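EEF1A lysine and N-terminal methyltransferase (Homo sapiens, PDB 5WCJ) methylates elongation factor 1-alpha with S-adenosyl-L-methionine as donor, its C-terminal part, present here, acting on the N-terminus and its N-terminal part on a lysine. Local coordinates at residues A[140-145]-A[173-178]; A[177-182]-A[197-202]. One frame throughout, in Å; residues are numbered along the deposited sequence.

Both contacts lie on helix 169-182 in the C-terminal methyltransferase domain, with centres about 8 Å apart. Contact 1 comes first along the chain: residues 140-145 lead into helix 144-152 and meet the middle of helix 169-182. Contact 2 takes up that helix where contact 1 ends, sharing Ala177 and Gly178, and carries it onto strand 197-202 of the seven-stranded mixed sheet. One helix thus ties the residues that follow the ligand-pocket Phe141 to the antiparallel strand next to edge strand 185-190. The two contacts also touch directly: Leu176 CD2 lies 3.6 Å from Leu199 CD1, and Gln144 OE1 lies 3.7 Å from Ala181 CB.

Contact 1: A[140-145]-A[173-178]; sequences AFVEQS and DSVLAG. With SAH (S-adenosyl-L-homocysteine), chain F.
Val175 and Gly178 of helix 169-182 meet Val142, just ahead of helix 144-152, and Gln144 in its first turn, so that in this Rossmann-like methyltransferase domain the helix packs on the residues that follow the pocket residue Phe141. Within the helical segment, Val175 comes first. Its CG1 is set anti to the backbone N (chi1 167°) and meets Val142 CG2 at 3.9 Å, while its CG2 stays near the same methyl; the two valine side chains cross obliquely. Both residues are buried, and Met134 and Pro137 from the preceding loop touch Val175 and Val142 respectively. A water joins the backbones beside this apolar pair, donating to Val142 O at 2.6 Å and to Val175 O at 2.9 Å. Both its protons are thereby used, and each carbonyl gains a partner.

Phe141, next to Val142 in the chain, turns its ring edge to S-adenosyl-L-homocysteine, with CZ 3.5 Å from the adenine N6 and N6 near the ring plane. On the other side of Val142, Glu143 caps helix 144-152: Ser145 N donates to Glu143 OE2, approaching 55° out of the carboxylate plane.

One turn on from Val175, Gly178 presents its backbone to Gln144, the two CA atoms standing 6.0 Å apart. The Gln144 chain is extended beyond CG and runs alongside the glycine, its CG near Gly178 O as well as CA, so the contact is made by the methylene and the amide end together, Gln144 NE2 coming to 3.8 Å from Gly178 CA.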
ATOM      1  N   ALA A 140       6.308  15.854  -2.879  1.00 24.79           N
ATOM      2  CA  ALA A 140       5.136  16.028  -3.739  1.00 25.05           C
ATOM      3  C   ALA A 140       4.033  15.004  -3.467  1.00 24.52           C
ATOM      4  O   ALA A 140       2.869  15.304  -3.686  1.00 24.64           O
ATOM      5  CB  ALA A 140       5.526  16.006  -5.210  1.00 26.70           C
ATOM      6  N   PHE A 141       4.404  13.807  -2.984  1.00 23.29           N
ATOM      7  CA  PHE A 141       3.437  12.736  -2.727  1.00 22.96           C
ATOM      8  C   PHE A 141       2.554  13.044  -1.527  1.00 23.04           C
ATOM      9  O   PHE A 141       1.520  12.410  -1.364  1.00 23.45           O
ATOM     10  CB  PHE A 141       4.141  11.380  -2.473  1.00 23.09           C
ATOM     11  CG  PHE A 141       4.615  10.694  -3.711  1.00 20.79           C
ATOM     12  CD1 PHE A 141       5.868  10.940  -4.221  1.00 21.75           C
ATOM     13  CD2 PHE A 141       3.779   9.810  -4.381  1.00 22.60           C
ATOM     14  CE1 PHE A 141       6.315  10.284  -5.366  1.00 23.21           C
ATOM     15  CE2 PHE A 141       4.197   9.151  -5.528  1.00 23.82           C
ATOM     16  CZ  PHE A 141       5.478   9.378  -6.027  1.00 23.54           C
ATOM     17  N   VAL A 142       2.973  13.983  -0.674  1.00 23.42           N
ATOM     18  CA  VAL A 142       2.189  14.364   0.522  1.00 25.43           C
ATOM     19  C   VAL A 142       1.736  15.848   0.555  1.00 27.73           C
ATOM     20  O   VAL A 142       1.256  16.351   1.565  1.00 29.49           O
ATOM     21  CB  VAL A 142       2.935  13.961   1.793  1.00 24.70           C
ATOM     22  CG1 VAL A 142       3.052  12.438   1.860  1.00 27.35           C
ATOM     23  CG2 VAL A 142       4.318  14.592   1.900  1.00 27.01           C
ATOM     24  N   GLU A 143       1.859  16.512  -0.578  1.00 27.59           N
ATOM     25  CA  GLU A 143       1.365  17.858  -0.760  1.00 29.16           C
ATOM     26  C   GLU A 143      -0.151  17.797  -0.914  1.00 29.85           C
ATOM     27  O   GLU A 143      -0.723  16.869  -1.499  1.00 26.68           O
ATOM     28  CB  GLU A 143       2.074  18.451  -1.979  1.00 32.51           C
ATOM     29  CG  GLU A 143       1.732  19.890  -2.324  1.00 34.78           C
ATOM     30  CD  GLU A 143       0.525  19.996  -3.206  1.00 38.43           C
ATOM     31  OE1 GLU A 143       0.286  19.064  -4.002  1.00 36.14           O
ATOM     32  OE2 GLU A 143      -0.221  21.007  -3.090  1.00 41.88           O
ATOM     33  N   GLN A 144      -0.834  18.759  -0.313  1.00 30.43           N
ATOM     34  CA  GLN A 144      -2.285  18.650  -0.173  1.00 31.61           C
ATOM     35  C   GLN A 144      -3.071  18.534  -1.473  1.00 28.59           C
ATOM     36  O   GLN A 144      -4.022  17.777  -1.510  1.00 29.53           O
ATOM     37  CB  GLN A 144      -2.849  19.783   0.717  1.00 36.40           C
ATOM     38  CG  GLN A 144      -2.645  19.517   2.212  1.00 40.32           C
ATOM     39  CD  GLN A 144      -3.426  20.486   3.082  1.00 44.43           C
ATOM     40  OE1 GLN A 144      -4.653  20.571   2.984  1.00 45.89           O
ATOM     41  NE2 GLN A 144      -2.721  21.218   3.934  1.00 40.94           N
ATOM     42  N   SER A 145      -2.698  19.249  -2.538  1.00 29.64           N
ATOM     43  CA  SER A 145      -3.428  19.106  -3.809  1.00 29.51           C
ATOM     44  C   SER A 145      -3.259  17.700  -4.424  1.00 26.63           C
ATOM     45  O   SER A 145      -4.212  17.160  -4.970  1.00 27.37           O
ATOM     46  CB  SER A 145      -3.071  20.205  -4.821  1.00 32.15           C
ATOM     47  OG  SER A 145      -1.719  20.123  -5.237  1.00 38.05           O
ATOM     48  N   ASP A 173       6.113  17.581  11.076  1.00 36.70           N
ATOM     49  CA  ASP A 173       4.870  18.119  11.628  1.00 37.44           C
ATOM     50  C   ASP A 173       3.972  18.751  10.554  1.00 33.39           C
ATOM     51  O   ASP A 173       2.765  18.560  10.603  1.00 35.28           O
ATOM     52  CB  ASP A 173       5.164  19.138  12.745  1.00 44.15           C
ATOM     53  CG  ASP A 173       5.611  18.474  14.067  1.00 52.42           C
ATOM     54  OD1 ASP A 173       5.586  17.228  14.194  1.00 58.45           O
ATOM     55  OD2 ASP A 173       5.980  19.219  15.006  1.00 63.17           O
ATOM     56  N   SER A 174       4.555  19.455   9.586  1.00 35.57           N
ATOM     57  CA  SER A 174       3.819  20.010   8.445  1.00 37.18           C
ATOM     58  C   SER A 174       3.212  18.905   7.562  1.00 36.66           C
ATOM     59  O   SER A 174       2.044  18.980   7.153  1.00 34.64           O
ATOM     60  CB  SER A 174       4.724  20.895   7.587  1.00 40.82           C
ATOM     61  OG  SER A 174       5.253  21.974   8.347  1.00 47.05           O
ATOM     62  N   VAL A 175       4.004  17.871   7.289  1.00 33.49           N
ATOM     63  CA  VAL A 175       3.524  16.708   6.520  1.00 32.36           C
ATOM     64  C   VAL A 175       2.336  16.054   7.221  1.00 31.74           C
ATOM     65  O   VAL A 175       1.289  15.815   6.599  1.00 29.97           O
ATOM     66  CB  VAL A 175       4.653  15.671   6.302  1.00 32.21           C
ATOM     67  CG1 VAL A 175       4.124  14.341   5.790  1.00 31.89           C
ATOM     68  CG2 VAL A 175       5.703  16.222   5.349  1.00 33.70           C
ATOM     69  N   LEU A 176       2.505  15.733   8.508  1.00 31.48           N
ATOM     70  CA  LEU A 176       1.442  15.119   9.294  1.00 33.29           C
ATOM     71  C   LEU A 176       0.172  15.970   9.360  1.00 30.76           C
ATOM     72  O   LEU A 176      -0.939  15.429   9.243  1.00 30.01           O
ATOM     73  CB  LEU A 176       1.910  14.792  10.714  1.00 36.48           C
ATOM     74  CG  LEU A 176       2.850  13.605  10.869  1.00 42.38           C
ATOM     75  CD1 LEU A 176       3.337  13.506  12.318  1.00 44.30           C
ATOM     76  CD2 LEU A 176       2.166  12.321  10.437  1.00 43.91           C
ATOM     77  N   ALA A 177       0.334  17.276   9.524  1.00 32.27           N
ATOM     78  CA  ALA A 177      -0.825  18.193   9.557  1.00 34.41           C
ATOM     79  C   ALA A 177      -1.589  18.178   8.232  1.00 34.74           C
ATOM     80  O   ALA A 177      -2.825  18.124   8.210  1.00 32.80           O
ATOM     81  CB  ALA A 177      -0.396  19.612   9.906  1.00 34.88           C
ATOM     82  N   GLY A 178      -0.850  18.215   7.133  1.00 33.29           N
ATOM     83  CA  GLY A 178      -1.443  18.144   5.789  1.00 33.28           C
ATOM     84  C   GLY A 178      -2.146  16.826   5.516  1.00 30.54           C
ATOM     85  O   GLY A 178      -3.239  16.803   4.927  1.00 30.93           O
TER
HETATM   86  CG  SAH F 705      11.107   0.322  -1.521  1.00 44.64           C
HETATM   87  SD  SAH F 705      12.382   0.959  -2.645  1.00 41.53           S
HETATM   88  C5' SAH F 705      11.674   2.514  -3.247  1.00 33.07           C
HETATM   89  C4' SAH F 705      11.093   2.277  -4.627  1.00 29.35           C
HETATM   90  O4' SAH F 705      10.411   3.482  -5.052  1.00 26.67           O
HETATM   91  C3' SAH F 705      12.160   1.979  -5.697  1.00 28.11           C
HETATM   92  O3' SAH F 705      11.762   0.856  -6.477  1.00 28.92           O
HETATM   93  C2' SAH F 705      12.170   3.262  -6.536  1.00 26.55           C
HETATM   94  O2' SAH F 705      12.505   3.110  -7.911  1.00 25.49           O
HETATM   95  C1' SAH F 705      10.703   3.650  -6.421  1.00 24.63           C
HETATM   96  N9  SAH F 705      10.394   5.034  -6.770  1.00 23.47           N
HETATM   97  C8  SAH F 705      11.136   6.151  -6.480  1.00 26.13           C
HETATM   98  N7  SAH F 705      10.573   7.277  -6.848  1.00 24.69           N
HETATM   99  C5  SAH F 705       9.378   6.873  -7.419  1.00 22.16           C
HETATM  100  C6  SAH F 705       8.311   7.587  -7.988  1.00 24.43           C
HETATM  101  N6  SAH F 705       8.272   8.943  -8.070  1.00 24.83           N
HETATM  102  N1  SAH F 705       7.273   6.879  -8.478  1.00 23.11           N
HETATM  103  C2  SAH F 705       7.307   5.538  -8.407  1.00 24.58           C
HETATM  104  N3  SAH F 705       8.251   4.755  -7.875  1.00 22.08           N
HETATM  105  C4  SAH F 705       9.263   5.489  -7.389  1.00 23.61           C
HETATM  106  O   HOH W   1       1.169  17.108   4.012  1.00 32.84           O

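Contact 2: A[177-182]-A[197-202]; sequences AGLKAV and EILFCQ
This is an apolar helix-on-sheet contact in which Leu179, near the C-terminal end of helix 169-182, projects onto strand 197-202 and meets Leu199 and Cys201. The evidence is compact: all three residues are buried, their CB atoms all point across the interface, and the two segments together bury 117 Å². The closest CA pair is Leu179 and Cys201, 7.8 Å apart.

The two leucine side chains cross at about a right angle and meet through one methyl each. Leu179 CD1 lies 3.3 Å from Leu199 CD1, shorter than two methyls normally approach, so either the leucines are pressed together or one rotamer is slightly misplaced, and the exact distance is doubtful. Leu179 CD1 continues the side chain outward, nearly opposite CA across the CB-CG bond (chi2 160°), which makes it the branch that extends to Leu199. The other branch serves the second partner: Leu179 CD2 approaches Cys201 SG at 4.2 Å, a looser apolar contact. One forked side chain thus reaches two strand residues that face the same way, two positions apart.

Strand 197-202 belongs to the seven-stranded sheet of the class I methyltransferase fold, with strand order 3-2-1-4-5-7-6 and an antiparallel strand 7 inserted between strands 5 and 6. Its backbone is hydrogen-bonded to both neighbours, as where Leu199 pairs with Leu162 and Phe200 with Tyr187. Leu179 also touches Phe160 and Leu162 of strand 158-164, so it spans two adjacent antiparallel strands, while Leu147 of helix 144-152 packs against it as well. Beyond Leu179, the Cys201 side chain also touches Leu186 of strand 185-190 and Phe183, just after the helix.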
ATOM      1  N   ALA A 177       0.334  17.276   9.524  1.00 32.27           N
ATOM      2  CA  ALA A 177      -0.825  18.193   9.557  1.00 34.41           C
ATOM      3  C   ALA A 177      -1.589  18.178   8.232  1.00 34.74           C
ATOM      4  O   ALA A 177      -2.825  18.124   8.210  1.00 32.80           O
ATOM      5  CB  ALA A 177      -0.396  19.612   9.906  1.00 34.88           C
ATOM      6  N   GLY A 178      -0.850  18.215   7.133  1.00 33.29           N
ATOM      7  CA  GLY A 178      -1.443  18.144   5.789  1.00 33.28           C
ATOM      8  C   GLY A 178      -2.146  16.826   5.516  1.00 30.54           C
ATOM      9  O   GLY A 178      -3.239  16.803   4.927  1.00 30.93           O
ATOM     10  N   LEU A 179      -1.534  15.716   5.933  1.00 29.31           N
ATOM     11  CA  LEU A 179      -2.179  14.420   5.798  1.00 29.37           C
ATOM     12  C   LEU A 179      -3.512  14.382   6.553  1.00 28.69           C
ATOM     13  O   LEU A 179      -4.521  13.919   6.015  1.00 28.20           O
ATOM     14  CB  LEU A 179      -1.311  13.276   6.298  1.00 31.63           C
ATOM     15  CG  LEU A 179      -0.295  12.788   5.282  1.00 35.17           C
ATOM     16  CD1 LEU A 179       0.788  12.035   6.025  1.00 38.44           C
ATOM     17  CD2 LEU A 179      -0.940  11.911   4.222  1.00 33.88           C
ATOM     18  N   LYS A 180      -3.485  14.840   7.797  1.00 30.37           N
ATOM     19  CA  LYS A 180      -4.671  14.848   8.656  1.00 34.80           C
ATOM     20  C   LYS A 180      -5.780  15.766   8.105  1.00 32.39           C
ATOM     21  O   LYS A 180      -6.959  15.440   8.235  1.00 32.10           O
ATOM     22  CB  LYS A 180      -4.296  15.229  10.103  1.00 38.86           C
ATOM     23  CG  LYS A 180      -5.325  14.786  11.133  1.00 43.00           C
ATOM     24  CD  LYS A 180      -4.861  15.063  12.555  1.00 46.76           C
ATOM     25  N   ALA A 181      -5.400  16.871   7.470  1.00 34.06           N
ATOM     26  CA  ALA A 181      -6.364  17.762   6.793  1.00 34.70           C
ATOM     27  C   ALA A 181      -7.201  17.035   5.733  1.00 36.08           C
ATOM     28  O   ALA A 181      -8.372  17.320   5.568  1.00 34.98           O
ATOM     29  CB  ALA A 181      -5.649  18.936   6.152  1.00 35.21           C
ATOM     30  N   VAL A 182      -6.587  16.096   5.017  1.00 31.75           N
ATOM     31  CA  VAL A 182      -7.273  15.341   3.969  1.00 31.48           C
ATOM     32  C   VAL A 182      -7.803  14.004   4.475  1.00 31.47           C
ATOM     33  O   VAL A 182      -8.873  13.589   4.030  1.00 31.86           O
ATOM     34  CB  VAL A 182      -6.333  15.139   2.759  1.00 30.96           C
ATOM     35  CG1 VAL A 182      -7.026  14.355   1.635  1.00 31.11           C
ATOM     36  CG2 VAL A 182      -5.830  16.486   2.248  1.00 32.27           C
ATOM     37  N   GLU A 197       8.464   5.488   9.982  1.00 25.71           N
ATOM     38  CA  GLU A 197       7.183   5.238  10.581  1.00 28.76           C
ATOM     39  C   GLU A 197       6.113   5.013   9.522  1.00 27.54           C
ATOM     40  O   GLU A 197       6.207   5.525   8.406  1.00 25.65           O
ATOM     41  CB  GLU A 197       6.806   6.328  11.548  1.00 32.83           C
ATOM     42  CG  GLU A 197       6.479   7.658  10.968  1.00 34.80           C
ATOM     43  CD  GLU A 197       6.372   8.712  12.065  1.00 41.18           C
ATOM     44  OE1 GLU A 197       7.357   8.887  12.845  1.00 45.09           O
ATOM     45  OE2 GLU A 197       5.310   9.361  12.135  1.00 41.85           O
ATOM     46  N   ILE A 198       5.109   4.230   9.883  1.00 23.73           N
ATOM     47  CA  ILE A 198       4.040   3.898   8.963  1.00 24.63           C
ATOM     48  C   ILE A 198       2.830   4.689   9.400  1.00 24.33           C
ATOM     49  O   ILE A 198       2.449   4.664  10.579  1.00 24.72           O
ATOM     50  CB  ILE A 198       3.722   2.378   8.902  1.00 25.23           C
ATOM     51  CG1 ILE A 198       4.974   1.557   8.569  1.00 26.66           C
ATOM     52  CG2 ILE A 198       2.581   2.139   7.922  1.00 25.54           C
ATOM     53  CD1 ILE A 198       5.743   2.014   7.337  1.00 29.01           C
ATOM     54  N   LEU A 199       2.248   5.435   8.457  1.00 21.56           N
ATOM     55  CA  LEU A 199       1.040   6.148   8.688  1.00 23.68           C
ATOM     56  C   LEU A 199      -0.104   5.411   8.014  1.00 24.05           C
ATOM     57  O   LEU A 199      -0.006   5.004   6.866  1.00 24.95           O
ATOM     58  CB  LEU A 199       1.112   7.555   8.123  1.00 25.59           C
ATOM     59  CG  LEU A 199       2.380   8.351   8.460  1.00 31.12           C
ATOM     60  CD1 LEU A 199       2.263   9.744   7.858  1.00 35.27           C
ATOM     61  CD2 LEU A 199       2.607   8.441   9.931  1.00 30.34           C
ATOM     62  N   PHE A 200      -1.198   5.284   8.730  1.00 22.05           N
ATOM     63  CA  PHE A 200      -2.406   4.628   8.221  1.00 23.30           C
ATOM     64  C   PHE A 200      -3.496   5.685   8.240  1.00 23.30           C
ATOM     65  O   PHE A 200      -3.873   6.211   9.321  1.00 25.52           O
ATOM     66  CB  PHE A 200      -2.820   3.474   9.120  1.00 23.43           C
ATOM     67  CG  PHE A 200      -1.729   2.504   9.433  1.00 24.88           C
ATOM     68  CD1 PHE A 200      -1.488   1.414   8.600  1.00 24.88           C
ATOM     69  CD2 PHE A 200      -0.949   2.651  10.592  1.00 25.79           C
ATOM     70  CE1 PHE A 200      -0.485   0.513   8.897  1.00 25.24           C
ATOM     71  CE2 PHE A 200       0.053   1.751  10.888  1.00 25.54           C
ATOM     72  CZ  PHE A 200       0.271   0.665  10.051  1.00 26.34           C
ATOM     73  N   CYS A 201      -3.992   6.046   7.070  1.00 24.06           N
ATOM     74  CA  CYS A 201      -4.849   7.213   6.921  1.00 23.95           C
ATOM     75  C   CYS A 201      -6.209   6.805   6.385  1.00 25.01           C
ATOM     76  O   CYS A 201      -6.333   6.098   5.366  1.00 24.39           O
ATOM     77  CB  CYS A 201      -4.226   8.244   5.961  1.00 24.14           C
ATOM     78  SG  CYS A 201      -2.488   8.590   6.330  1.00 30.71           S
ATOM     79  N   GLN A 202      -7.239   7.269   7.064  1.00 25.24           N
ATOM     80  CA  GLN A 202      -8.612   6.977   6.645  1.00 28.14           C
ATOM     81  C   GLN A 202      -9.475   8.240   6.666  1.00 29.89           C
ATOM     82  O   GLN A 202      -9.065   9.306   7.185  1.00 28.83           O
ATOM     83  CB  GLN A 202      -9.184   5.903   7.546  1.00 29.37           C
ATOM     84  CG  GLN A 202      -8.505   4.566   7.363  1.00 30.17           C
ATOM     85  CD  GLN A 202      -9.267   3.446   8.007  1.00 31.26           C
ATOM     86  OE1 GLN A 202      -9.278   3.336   9.221  1.00 32.23           O
ATOM     87  NE2 GLN A 202      -9.932   2.624   7.200  1.00 32.56           N
TER